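Local coordinates for heterokaryon incompatibility protein s (Podospora anserina, PDB 2WVQ) that forms a prion and takes part in heterokaryon incompatibility through interaction with HET-S; this chain is its N-terminal globular HeLo domain, at residues A19-N24 / I87-L92; A54-W59 / R169-L174; G60-I65 / A182-L187; D78-L83 / E175-I180. The protein carries 2 engineered substitutions. All coordinates share one frame; numbering follows the deposited sequence.

All four contacts tie early helices of the globular HeLo domain to later ones. In chain order helices 18-28, 42-62, 79-108, 157-176 and 181-191 take part. Contact 1 joins the first and third of these, contact 2 the second and fourth, contact 3 the end of 42-62 to 181-191, and contact 4 the start of 79-108 to the turn after 157-176. Contacts 2 and 3 share helix 42-62 and have centres about 10 Å apart; contacts 1 and 3 are farthest apart, at about 17 Å. Contact 4 is nested within the loop closed by contact 3, whereas the other pairs interlock along the chain. Contacts 1, 2 and 4 also lie near the homodimer interface.

Contact 1: A19-N24 / I87-L92; sequences AGLFNN and IVEEIL
Two helical segments run side by side here, 19-24 and 87-92, their axes 9.0 Å apart at closest approach and their N-to-C directions 34° apart. This is helix-on-helix packing within the mainly helical HeLo domain: the short helix 18-28 lies along the long helix 79-108. F22 and V88 are level with each other, their CA atoms 5.8 Å apart, and no hydrogen bond links the two backbones, so the join rests on apolar side chains.

L21 makes the largest contribution. Its CG is anti to the carbonyl carbon, which directs the branched end across the groove, and the two methyls divide the partners. CD1 rests on the aliphatic part of E89, 3.8 Å from E89 CG, while CD2 reaches L92 CD2, the two leucines crossing at about a right angle. Leucine suits this place because its fork can cover two successive turns of the facing helix. E89 meets L21 chiefly through CG, with OE1 also near L21 CD1, while OE2 forms a salt bridge with K100 of the second subunit.

V88 is compact enough to sit between L21 and F22. F22 has CG anti to its backbone N (chi1 173°), so its ring leaves the interface and meets W59 and L56 of helix 42-62. V88 CG2 remains at the edge of that ring, near its plane, and lies 4.0 Å from F22 CB. Farther along, the other methyl of L92 presses on main chain, with L92 CD1 4.0 Å from the carbonyl carbon C of N24.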
# COMPACT_ATOMS: atom_id res chain seq x y z
N ALA A 19 16.90 7.71 11.81
CA ALA A 19 18.07 6.99 11.27
C ALA A 19 17.91 5.47 11.40
O ALA A 19 18.22 4.69 10.47
CB ALA A 19 19.37 7.47 11.98
N GLY A 20 17.43 5.07 12.55
CA GLY A 20 17.16 3.68 12.85
C GLY A 20 16.06 3.09 11.98
O GLY A 20 16.22 1.97 11.48
N LEU A 21 14.96 3.83 11.79
CA LEU A 21 13.88 3.45 10.83
C LEU A 21 14.36 3.47 9.37
O LEU A 21 14.08 2.54 8.60
CB LEU A 21 12.67 4.38 11.00
CG LEU A 21 11.92 4.38 12.35
CD1 LEU A 21 11.02 5.63 12.53
CD2 LEU A 21 11.14 3.07 12.61
N PHE A 22 15.10 4.51 8.99
CA PHE A 22 15.72 4.60 7.66
C PHE A 22 16.61 3.42 7.32
O PHE A 22 16.47 2.83 6.24
CB PHE A 22 16.53 5.89 7.46
CG PHE A 22 17.31 5.91 6.17
CD1 PHE A 22 16.70 6.32 4.98
CD2 PHE A 22 18.62 5.50 6.14
CE1 PHE A 22 17.41 6.32 3.78
CE2 PHE A 22 19.37 5.51 4.93
CZ PHE A 22 18.77 5.93 3.76
N ASN A 23 17.53 3.06 8.23
CA ASN A 23 18.46 1.93 8.00
C ASN A 23 17.71 0.60 7.87
O ASN A 23 18.08 -0.25 7.07
CB ASN A 23 19.60 1.86 9.04
CG ASN A 23 20.59 3.05 8.92
OD1 ASN A 23 20.98 3.45 7.81
ND2 ASN A 23 20.94 3.64 10.04
N ASN A 24 16.63 0.46 8.64
CA ASN A 24 15.68 -0.68 8.50
C ASN A 24 14.98 -0.80 7.14
O ASN A 24 14.86 -1.93 6.61
CB ASN A 24 14.70 -0.69 9.68
CG ASN A 24 15.41 -0.98 11.02
OD1 ASN A 24 16.53 -1.51 11.02
ND2 ASN A 24 14.77 -0.67 12.15
N ILE A 87 7.52 9.21 6.70
CA ILE A 87 7.73 8.61 5.37
C ILE A 87 8.41 7.25 5.49
O ILE A 87 8.05 6.26 4.84
CB ILE A 87 8.55 9.53 4.42
CG1 ILE A 87 7.68 10.66 3.90
CG2 ILE A 87 9.07 8.71 3.24
CD1 ILE A 87 8.44 11.94 3.55
N VAL A 88 9.43 7.23 6.33
CA VAL A 88 10.20 6.04 6.60
C VAL A 88 9.32 4.95 7.34
O VAL A 88 9.40 3.76 7.01
CB VAL A 88 11.49 6.60 7.30
CG1 VAL A 88 11.63 6.32 8.80
CG2 VAL A 88 12.72 6.59 6.35
N GLU A 89 8.45 5.36 8.26
CA GLU A 89 7.50 4.43 8.90
C GLU A 89 6.55 3.86 7.81
O GLU A 89 6.34 2.65 7.77
CB GLU A 89 6.70 5.09 10.02
CG GLU A 89 7.46 5.30 11.30
CD GLU A 89 6.81 6.29 12.24
OE1 GLU A 89 7.23 6.31 13.41
OE2 GLU A 89 5.90 7.04 11.83
N GLU A 90 6.03 4.72 6.93
CA GLU A 90 5.20 4.27 5.80
C GLU A 90 5.93 3.34 4.78
O GLU A 90 5.31 2.39 4.27
CB GLU A 90 4.48 5.44 5.14
CG GLU A 90 3.00 5.06 4.79
CD GLU A 90 2.24 6.15 4.10
OE1 GLU A 90 1.50 5.83 3.14
OE2 GLU A 90 2.36 7.33 4.51
N ILE A 91 7.22 3.55 4.51
CA ILE A 91 7.99 2.57 3.68
C ILE A 91 8.03 1.19 4.38
O ILE A 91 7.84 0.15 3.73
CB ILE A 91 9.46 3.07 3.29
CG1 ILE A 91 9.39 4.27 2.37
CG2 ILE A 91 10.28 1.95 2.58
CD1 ILE A 91 10.69 5.11 2.26
N LEU A 92 8.24 1.19 5.70
CA LEU A 92 8.17 -0.02 6.51
C LEU A 92 6.83 -0.78 6.42
O LEU A 92 6.84 -2.02 6.28
CB LEU A 92 8.54 0.25 7.97
CG LEU A 92 9.98 -0.04 8.50
CD1 LEU A 92 11.04 -0.26 7.47
CD2 LEU A 92 10.48 0.87 9.64

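Contact 2: A54-W59 / R169-L174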
# COMPACT_ATOMS: atom_id res chain seq x y z
N ALA A 54 19.05 1.92 -4.12
CA ALA A 54 20.21 2.84 -4.29
C ALA A 54 19.77 4.30 -4.10
O ALA A 54 20.50 5.13 -3.54
CB ALA A 54 20.86 2.66 -5.69
N ARG A 55 18.56 4.60 -4.56
CA ARG A 55 18.09 5.97 -4.52
C ARG A 55 17.67 6.40 -3.11
O ARG A 55 17.92 7.57 -2.69
CB ARG A 55 16.98 6.19 -5.53
CG ARG A 55 16.68 7.67 -5.72
CD ARG A 55 15.30 7.88 -6.21
NE ARG A 55 14.82 9.24 -6.02
CZ ARG A 55 13.56 9.60 -6.21
NH1 ARG A 55 12.66 8.69 -6.61
NH2 ARG A 55 13.18 10.85 -6.00
N LEU A 56 17.07 5.45 -2.38
CA LEU A 56 16.72 5.62 -0.97
C LEU A 56 18.03 5.80 -0.15
O LEU A 56 18.17 6.75 0.65
CB LEU A 56 15.91 4.41 -0.44
CG LEU A 56 15.51 4.34 1.06
CD1 LEU A 56 14.63 5.47 1.50
CD2 LEU A 56 14.86 2.99 1.49
N SER A 57 18.99 4.93 -0.38
CA SER A 57 20.24 5.12 0.34
C SER A 57 20.99 6.43 -0.03
O SER A 57 21.62 7.01 0.85
CB SER A 57 21.12 3.89 0.31
OG SER A 57 21.99 3.88 -0.78
N ARG A 58 20.94 6.87 -1.29
CA ARG A 58 21.49 8.15 -1.70
C ARG A 58 20.96 9.28 -0.85
O ARG A 58 21.74 10.16 -0.48
CB ARG A 58 21.32 8.47 -3.19
CG ARG A 58 22.28 9.61 -3.74
CD ARG A 58 21.95 9.94 -5.19
NE ARG A 58 21.96 8.70 -5.99
CZ ARG A 58 20.96 8.21 -6.73
NH1 ARG A 58 19.81 8.86 -6.85
NH2 ARG A 58 21.13 7.06 -7.39
N TRP A 59 19.66 9.26 -0.55
CA TRP A 59 19.04 10.24 0.31
C TRP A 59 19.64 10.28 1.71
O TRP A 59 19.89 11.38 2.24
CB TRP A 59 17.52 10.04 0.43
CG TRP A 59 16.92 11.05 1.34
CD1 TRP A 59 16.52 12.31 1.00
CD2 TRP A 59 16.66 10.90 2.73
NE1 TRP A 59 16.05 12.96 2.11
CE2 TRP A 59 16.11 12.12 3.19
CE3 TRP A 59 16.83 9.85 3.65
CZ2 TRP A 59 15.71 12.32 4.51
CZ3 TRP A 59 16.42 10.05 4.97
CH2 TRP A 59 15.89 11.28 5.39
N ARG A 169 8.08 7.42 -5.15
CA ARG A 169 7.26 8.52 -4.65
C ARG A 169 7.62 8.94 -3.22
O ARG A 169 7.65 10.12 -2.90
CB ARG A 169 5.74 8.23 -4.78
CG ARG A 169 5.23 7.98 -6.22
CD ARG A 169 6.05 8.72 -7.28
NE ARG A 169 6.36 7.82 -8.39
CZ ARG A 169 7.44 7.88 -9.17
NH1 ARG A 169 8.38 8.81 -8.97
NH2 ARG A 169 7.59 6.99 -10.15
N PHE A 170 7.93 7.97 -2.36
CA PHE A 170 8.33 8.30 -1.00
C PHE A 170 9.68 9.04 -0.96
O PHE A 170 9.84 9.93 -0.14
CB PHE A 170 8.35 7.07 -0.10
CG PHE A 170 6.97 6.60 0.36
CD1 PHE A 170 6.64 5.23 0.30
CD2 PHE A 170 6.03 7.48 0.87
CE1 PHE A 170 5.40 4.78 0.75
CE2 PHE A 170 4.79 7.02 1.31
CZ PHE A 170 4.47 5.67 1.25
N VAL A 171 10.63 8.67 -1.84
CA VAL A 171 11.94 9.30 -1.91
C VAL A 171 11.81 10.69 -2.57
O VAL A 171 12.57 11.60 -2.23
CB VAL A 171 13.08 8.38 -2.53
CG1 VAL A 171 14.44 9.10 -2.57
CG2 VAL A 171 13.25 7.10 -1.75
N ASP A 172 10.82 10.87 -3.46
CA ASP A 172 10.42 12.21 -3.95
C ASP A 172 10.04 13.12 -2.78
O ASP A 172 10.52 14.26 -2.70
CB ASP A 172 9.22 12.18 -4.92
CG ASP A 172 9.55 11.57 -6.28
OD1 ASP A 172 8.60 11.30 -7.06
OD2 ASP A 172 10.74 11.35 -6.57
N GLU A 173 9.17 12.62 -1.90
CA GLU A 173 8.73 13.34 -0.70
C GLU A 173 9.90 13.69 0.25
O GLU A 173 9.98 14.82 0.75
CB GLU A 173 7.68 12.51 0.05
CG GLU A 173 6.23 12.84 -0.26
CD GLU A 173 5.25 12.22 0.74
OE1 GLU A 173 4.64 12.97 1.55
OE2 GLU A 173 5.08 10.97 0.72
N LEU A 174 10.78 12.72 0.47
CA LEU A 174 12.00 12.85 1.30
C LEU A 174 12.97 13.89 0.77
O LEU A 174 13.54 14.69 1.54
CB LEU A 174 12.74 11.51 1.37
CG LEU A 174 12.86 10.61 2.59
CD1 LEU A 174 11.90 10.91 3.73
CD2 LEU A 174 12.83 9.13 2.21
O HOH W 1 10.60 9.79 -8.72
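V171 is the central bump of this contact, filling the hollow bounded by R55, L56 and W59 of the facing helix. With CG1 anti to its backbone N, the two methyls part company: CG1 goes beneath one face of the R55 guanidinium, 3.5 Å from R55 NE, and CG2 turns to L56, whose CD1 is 3.9 Å from it. A beta-branched residue fits, being broad near the backbone.

R55 is extended, so it slides past V171 and reaches D172. R55 NH2 donates to D172 OD2 over 2.6 Å, nearly straight at 170°, in the guanidinium plane and on the anti lone pair of the oxygen. R169 NH1 holds the other oxygen, D172 OD1, at 3.1 Å; two arginines thus share one carboxylate, which probably keeps it ionised. A water donates to OD2 as well, and R55 NE has a second acid in E175.

The next bump, L174, lies on the flat indole of W59 with its CD2 toward L56 CD1. Its CG sits over the six-membered ring, 3.8 Å from the centroid, a CH-pi contact. W59 NE1 also makes a weak hydrogen bond of 3.1 Å to L174 O, giving the indole N-H a partner in a buried place. Aligned to within 15°, with axes 10.0 Å apart, helices 42-62 and 157-176 pack nearly parallel in a buried contact near the middle of this helical HeLo domain.

Contact 3: G60-I65 / A182-L187; sequences GEAVKI and AVCHKL
The methyl of A62 is the focus of the first shell, with three side chains of segment 182-187 gathered about it. V183 CG1 and C184 SG each lie 3.7 Å from A62 CB, and L187 reaches past the methyl to the main chain, its CD2 4.0 Å from A62 CA. Alanine suits the place because a single carbon lets the facing helix come near, with CA atoms of A62 and V183 only 6.1 Å apart. L187 CD2 also touches the aliphatic part of E61, 4.1 Å from E61 CG, the two side chains crossing at about a right angle. E61 bends at chi2 (72°), so its methylenes serve the apolar contact while the carboxylate turns away from L187 at an exposed position. No hydrogen bond crosses between the segments.

The torsions of the second helix aim its groups. V183 has CG1 anti to the backbone N and C184 has SG anti to the carbonyl carbon, so methyl and thiol converge on A62 from successive positions.

Helix 42-62 is brought to a close beside this contact by a Schellman motif. K64 takes a positive phi of 57°, I65 N donates to G60 O over 2.9 Å, and K64 N makes a weaker bond to E61 O. The reversal turns I65 back against G60, where a side chain would be crowded by I65 CG2.

Farther out, I180, in the linker before helix 181-191, packs on A62, and both E61 and L187 touch R140 of helix 124-140. L187 also lies against R58, one turn back along helix 42-62.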
# COMPACT_ATOMS: atom_id res chain seq x y z
N GLY A 60 19.83 9.12 2.33
CA GLY A 60 20.43 9.09 3.66
C GLY A 60 21.83 9.66 3.65
O GLY A 60 22.24 10.35 4.61
N GLU A 61 22.57 9.42 2.56
CA GLU A 61 23.93 9.98 2.42
C GLU A 61 23.90 11.49 2.23
O GLU A 61 24.77 12.21 2.80
CB GLU A 61 24.65 9.31 1.23
CG GLU A 61 26.12 9.72 1.02
CD GLU A 61 27.08 9.14 2.06
OE1 GLU A 61 26.63 8.39 2.95
OE2 GLU A 61 28.29 9.43 1.98
N ALA A 62 22.95 11.97 1.43
CA ALA A 62 22.81 13.39 1.09
C ALA A 62 22.52 14.26 2.33
O ALA A 62 23.04 15.38 2.49
CB ALA A 62 21.70 13.56 0.09
N VAL A 63 21.65 13.71 3.17
CA VAL A 63 21.20 14.29 4.41
C VAL A 63 22.14 14.00 5.62
O VAL A 63 21.92 14.52 6.70
CB VAL A 63 19.76 13.72 4.57
CG1 VAL A 63 19.62 12.63 5.66
CG2 VAL A 63 18.73 14.76 4.46
N LYS A 64 23.17 13.16 5.43
CA LYS A 64 24.07 12.77 6.53
C LYS A 64 23.28 12.14 7.70
O LYS A 64 23.44 12.49 8.88
CB LYS A 64 24.93 13.97 7.00
CG LYS A 64 25.68 14.62 5.87
CD LYS A 64 26.64 15.74 6.34
CE LYS A 64 27.85 15.88 5.38
NZ LYS A 64 27.47 16.36 4.02
N ILE A 65 22.41 11.20 7.33
CA ILE A 65 21.49 10.54 8.24
C ILE A 65 22.13 9.95 9.50
O ILE A 65 21.57 10.01 10.59
CB ILE A 65 20.64 9.40 7.45
CG1 ILE A 65 19.57 8.76 8.34
CG2 ILE A 65 21.56 8.34 6.90
CD1 ILE A 65 18.24 9.49 8.41
N ALA A 182 21.37 19.51 -5.56
CA ALA A 182 22.72 19.48 -6.15
C ALA A 182 23.61 18.35 -5.60
O ALA A 182 24.41 17.76 -6.32
CB ALA A 182 23.43 20.86 -5.97
N VAL A 183 23.48 18.11 -4.29
CA VAL A 183 24.16 17.02 -3.57
C VAL A 183 23.80 15.62 -4.14
O VAL A 183 24.68 14.78 -4.36
CB VAL A 183 23.87 17.09 -2.03
CG1 VAL A 183 24.32 15.83 -1.32
CG2 VAL A 183 24.54 18.33 -1.39
N CYS A 184 22.51 15.38 -4.38
CA CYS A 184 22.09 14.08 -4.94
C CYS A 184 22.62 13.84 -6.36
O CYS A 184 23.01 12.72 -6.72
CB CYS A 184 20.58 13.89 -4.88
SG CYS A 184 19.96 13.66 -3.21
N HIS A 185 22.68 14.90 -7.16
CA HIS A 185 23.27 14.80 -8.49
C HIS A 185 24.74 14.38 -8.45
O HIS A 185 25.11 13.44 -9.15
CB HIS A 185 23.06 16.09 -9.29
CG HIS A 185 21.66 16.25 -9.80
ND1 HIS A 185 20.95 15.22 -10.39
CD2 HIS A 185 20.84 17.33 -9.84
CE1 HIS A 185 19.75 15.65 -10.74
NE2 HIS A 185 19.66 16.93 -10.42
N LYS A 186 25.55 15.06 -7.63
CA LYS A 186 26.99 14.70 -7.45
C LYS A 186 27.19 13.23 -7.03
O LYS A 186 28.05 12.52 -7.54
CB LYS A 186 27.72 15.65 -6.49
CG LYS A 186 28.24 16.91 -7.18
CD LYS A 186 29.19 17.74 -6.29
CE LYS A 186 30.66 17.68 -6.78
NZ LYS A 186 31.14 16.25 -6.99
N LEU A 187 26.36 12.81 -6.08
CA LEU A 187 26.41 11.48 -5.55
C LEU A 187 26.14 10.40 -6.60
O LEU A 187 26.85 9.40 -6.64
CB LEU A 187 25.42 11.40 -4.39
CG LEU A 187 25.89 11.34 -2.93
CD1 LEU A 187 27.38 11.57 -2.61
CD2 LEU A 187 24.99 12.18 -2.10

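Contact 4: D78-L83 / E175-I180; sequences DKSVQL and EKAFPI
F178 lays one face of its ring over S80 CB, which sits 4.1 Å from the ring centroid and 24° off its normal, offset toward the rim: a CH-pi contact. With CG anti to its carbonyl carbon, the phenyl reaches back to helix 79-108, and its tip also meets the next residue, F178 CZ being 4.2 Å from V81 CG2. A long flat side chain suits this place, since it spans from a turn to the first turn of a helix and, on its way, packs against V63.

S80 does double duty. While its CB supports the ring, its hydroxyl OG donates to A177 O over 2.9 Å, in the carbonyl plane and on a lone pair. A177 is small enough to let S80 approach, the CA atoms lying 5.3 Å apart, and its methyl rests 4.2 Å from L83 CD2. L83 also packs on L107 of the second subunit, so this patch borders the dimer contact.

The motif on the first segment is a helix N-cap. D78 stands just before helix 79-108 and its OD2 accepts from S80 N at 3.3 Å, on the anti lone pair of the carboxylate oxygen. Across from it the chain leaves helix 157-176 and reverses at P179, the centre of an inverse gamma turn.

S80 thus serves both segments: its N-H goes to the capping carboxylate, which the helix N-terminus would help to keep charged, and its hydroxyl satisfies A177 O, a carbonyl in the turn that follows helix 157-176.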
# COMPACT_ATOMS: atom_id res chain seq x y z
N ASP A 78 11.59 19.47 14.41
CA ASP A 78 11.67 19.99 13.06
C ASP A 78 10.62 19.40 12.11
O ASP A 78 10.48 18.17 12.03
CB ASP A 78 13.05 19.67 12.52
CG ASP A 78 13.52 20.67 11.53
OD1 ASP A 78 14.42 21.48 11.90
OD2 ASP A 78 13.01 20.64 10.39
N LYS A 79 9.90 20.26 11.38
CA LYS A 79 8.86 19.81 10.46
C LYS A 79 9.44 18.79 9.48
O LYS A 79 8.88 17.71 9.33
CB LYS A 79 8.20 20.99 9.71
CG LYS A 79 7.11 21.76 10.50
CD LYS A 79 5.91 22.08 9.61
CE LYS A 79 4.88 22.98 10.30
NZ LYS A 79 4.08 22.30 11.38
N SER A 80 10.57 19.11 8.85
CA SER A 80 11.18 18.25 7.85
C SER A 80 11.58 16.87 8.38
O SER A 80 11.46 15.86 7.68
CB SER A 80 12.34 18.95 7.13
OG SER A 80 11.86 20.11 6.44
N VAL A 81 12.00 16.82 9.64
CA VAL A 81 12.48 15.58 10.25
C VAL A 81 11.26 14.74 10.71
O VAL A 81 11.30 13.52 10.60
CB VAL A 81 13.54 15.84 11.41
CG1 VAL A 81 14.04 14.53 12.05
CG2 VAL A 81 14.76 16.61 10.88
N GLN A 82 10.22 15.41 11.22
CA GLN A 82 8.90 14.76 11.49
C GLN A 82 8.31 14.13 10.23
O GLN A 82 7.70 13.06 10.29
CB GLN A 82 7.90 15.77 12.08
CG GLN A 82 8.27 16.32 13.46
CD GLN A 82 7.24 17.29 14.02
OE1 GLN A 82 7.22 17.54 15.22
NE2 GLN A 82 6.38 17.84 13.17
N LEU A 83 8.48 14.83 9.11
CA LEU A 83 8.03 14.38 7.81
C LEU A 83 8.79 13.15 7.34
O LEU A 83 8.15 12.17 6.89
CB LEU A 83 8.11 15.51 6.78
CG LEU A 83 7.02 16.55 6.55
CD1 LEU A 83 6.58 17.30 7.79
CD2 LEU A 83 7.44 17.57 5.51
N GLU A 175 13.20 13.86 -0.54
CA GLU A 175 14.06 14.82 -1.21
C GLU A 175 13.47 16.25 -1.23
O GLU A 175 14.20 17.22 -1.24
CB GLU A 175 14.40 14.36 -2.64
CG GLU A 175 15.41 13.20 -2.73
CD GLU A 175 15.49 12.61 -4.14
OE1 GLU A 175 16.02 11.48 -4.32
OE2 GLU A 175 15.02 13.27 -5.08
N LYS A 176 12.13 16.35 -1.23
CA LYS A 176 11.42 17.63 -1.18
C LYS A 176 11.61 18.34 0.18
O LYS A 176 11.63 19.57 0.25
CB LYS A 176 9.92 17.43 -1.48
CG LYS A 176 9.21 18.55 -2.27
CD LYS A 176 8.69 19.68 -1.34
CE LYS A 176 8.30 20.94 -2.10
NZ LYS A 176 7.16 20.72 -3.05
N ALA A 177 11.72 17.57 1.26
CA ALA A 177 11.77 18.14 2.61
C ALA A 177 13.16 18.65 3.04
O ALA A 177 13.31 19.23 4.12
CB ALA A 177 11.21 17.15 3.63
N PHE A 178 14.17 18.41 2.20
CA PHE A 178 15.56 18.76 2.53
C PHE A 178 16.28 19.42 1.34
O PHE A 178 16.00 19.08 0.18
CB PHE A 178 16.31 17.52 3.06
CG PHE A 178 15.73 16.99 4.35
CD1 PHE A 178 14.65 16.10 4.34
CD2 PHE A 178 16.25 17.39 5.57
CE1 PHE A 178 14.12 15.64 5.55
CE2 PHE A 178 15.73 16.91 6.76
CZ PHE A 178 14.65 16.04 6.75
N PRO A 179 17.20 20.38 1.62
CA PRO A 179 17.86 21.15 0.54
C PRO A 179 18.99 20.39 -0.20
O PRO A 179 20.12 20.88 -0.25
CB PRO A 179 18.44 22.35 1.31
CG PRO A 179 18.82 21.76 2.62
CD PRO A 179 17.68 20.81 2.95
N ILE A 180 18.69 19.22 -0.78
CA ILE A 180 19.75 18.34 -1.28
C ILE A 180 19.78 18.08 -2.80
O ILE A 180 20.34 17.08 -3.25
CB ILE A 180 19.80 16.99 -0.50
CG1 ILE A 180 18.46 16.24 -0.65
CG2 ILE A 180 20.19 17.22 0.95
CD1 ILE A 180 18.46 14.83 -0.13